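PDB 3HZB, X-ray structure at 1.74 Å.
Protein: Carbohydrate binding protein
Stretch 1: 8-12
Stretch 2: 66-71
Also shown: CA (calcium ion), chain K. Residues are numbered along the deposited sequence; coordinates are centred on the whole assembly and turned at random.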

# COMPACT_ATOMS: atom_id res chain seq x y z
N ASP B 8 4.60 1.57 15.09
CA ASP B 8 4.24 2.98 15.00
C ASP B 8 3.59 3.38 13.69
O ASP B 8 3.62 2.63 12.72
CB ASP B 8 5.48 3.86 15.20
CG ASP B 8 6.12 3.68 16.55
OD1 ASP B 8 5.42 3.28 17.50
OD2 ASP B 8 7.33 3.95 16.67
N CYS B 9 3.02 4.57 13.66
CA CYS B 9 2.40 5.09 12.45
C CYS B 9 3.49 5.41 11.44
O CYS B 9 4.67 5.47 11.78
CB CYS B 9 1.57 6.34 12.79
SG CYS B 9 -0.04 5.85 13.50
N ASN B 10 3.10 5.57 10.17
CA ASN B 10 4.05 5.87 9.11
C ASN B 10 5.06 4.76 8.85
O ASN B 10 6.21 5.02 8.49
CB ASN B 10 4.78 7.18 9.42
CG ASN B 10 3.86 8.37 9.40
OD1 ASN B 10 4.12 9.38 10.06
ND2 ASN B 10 2.79 8.28 8.62
N TYR B 11 4.63 3.52 9.04
CA TYR B 11 5.46 2.35 8.78
C TYR B 11 6.83 2.39 9.46
O TYR B 11 7.87 2.19 8.81
CB TYR B 11 5.63 2.17 7.27
CG TYR B 11 4.36 2.47 6.50
CD1 TYR B 11 4.26 3.60 5.68
CD2 TYR B 11 3.23 1.66 6.65
CE1 TYR B 11 3.06 3.91 5.02
CE2 TYR B 11 2.03 1.97 6.00
CZ TYR B 11 1.95 3.10 5.20
OH TYR B 11 0.75 3.42 4.59
N THR B 12 6.84 2.64 10.76
CA THR B 12 8.07 2.70 11.54
C THR B 12 7.87 1.91 12.83
O THR B 12 6.76 1.51 13.16
CB THR B 12 8.44 4.16 11.89
OG1 THR B 12 7.38 4.75 12.66
CG2 THR B 12 8.66 4.98 10.63
N SER B 66 -5.07 -2.07 1.57
CA SER B 66 -4.10 -1.15 0.98
C SER B 66 -3.34 -0.55 2.16
O SER B 66 -3.86 -0.51 3.28
CB SER B 66 -4.81 -0.05 0.18
OG SER B 66 -5.65 0.73 1.00
N ASP B 67 -2.10 -0.11 1.92
CA ASP B 67 -1.29 0.47 2.99
C ASP B 67 -2.07 1.46 3.84
O ASP B 67 -2.77 2.33 3.31
CB ASP B 67 -0.06 1.18 2.42
CG ASP B 67 0.87 0.26 1.66
OD1 ASP B 67 0.78 -0.97 1.86
OD2 ASP B 67 1.70 0.76 0.87
N ASN B 68 -1.95 1.33 5.16
CA ASN B 68 -2.62 2.24 6.09
C ASN B 68 -1.51 2.78 6.98
O ASN B 68 -0.94 2.05 7.79
CB ASN B 68 -3.65 1.48 6.93
CG ASN B 68 -4.53 2.41 7.74
OD1 ASN B 68 -4.04 3.26 8.49
ND2 ASN B 68 -5.84 2.26 7.60
N SER B 69 -1.21 4.06 6.83
CA SER B 69 -0.13 4.70 7.58
C SER B 69 -0.42 5.00 9.05
O SER B 69 0.50 5.32 9.79
CB SER B 69 0.29 5.99 6.88
OG SER B 69 -0.79 6.91 6.85
N CYS B 70 -1.67 4.91 9.47
CA CYS B 70 -2.00 5.20 10.86
C CYS B 70 -3.44 4.81 11.14
O CYS B 70 -4.37 5.52 10.74
CB CYS B 70 -1.80 6.69 11.12
SG CYS B 70 -1.38 7.22 12.82
N LEU B 71 -3.63 3.68 11.81
CA LEU B 71 -4.96 3.21 12.14
C LEU B 71 -5.73 4.28 12.91
O LEU B 71 -5.13 5.07 13.64
CB LEU B 71 -4.88 1.93 12.97
CG LEU B 71 -4.20 0.77 12.23
CD1 LEU B 71 -4.01 -0.40 13.19
CD2 LEU B 71 -5.05 0.35 11.03
CA CA K . 1.43 -1.78 -0.84
O HOH W 1 3.40 -3.61 0.16

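A disulfide joins two stretches of one chain here, fastening residues that lie more than fifty positions apart in the chain: C9 SG and C70 SG are 2.0 Å apart, with a chi3 of 80°, close to the right angle that a relaxed disulfide prefers. C9 adopts the m rotamer and C70 the t rotamer, and both CA-to-CB bonds run sideways to the opposing stretch. C9 CA and C70 CA are 4.7 Å apart.

The example illustrates how a covalent link can be backed by a precise backbone contact next door. The amide of N10 donates a hydrogen bond to the carbonyl of S69, N to O 2.6 Å, short and nearly linear at 172°. The same carbonyl oxygen, S69 O, lies 3.3 Å from C9 CA, so the two backbones lie close together beside the disulfide.

Y11 extends the contact in a different way. Its CA-to-CB bond points sideways, yet the ring carries the hydroxyl to the other loop, where OH sits 3.2 Å from D67 CB and 3.0 Å from S69 N. Proximity is not bonding, however: the angle at the S69 amide is poor, and the approach is best read as packing. D67, whose CB lies near this hydroxyl, also serves the calcium site, its OD1 lying 2.9 Å from the ion CA.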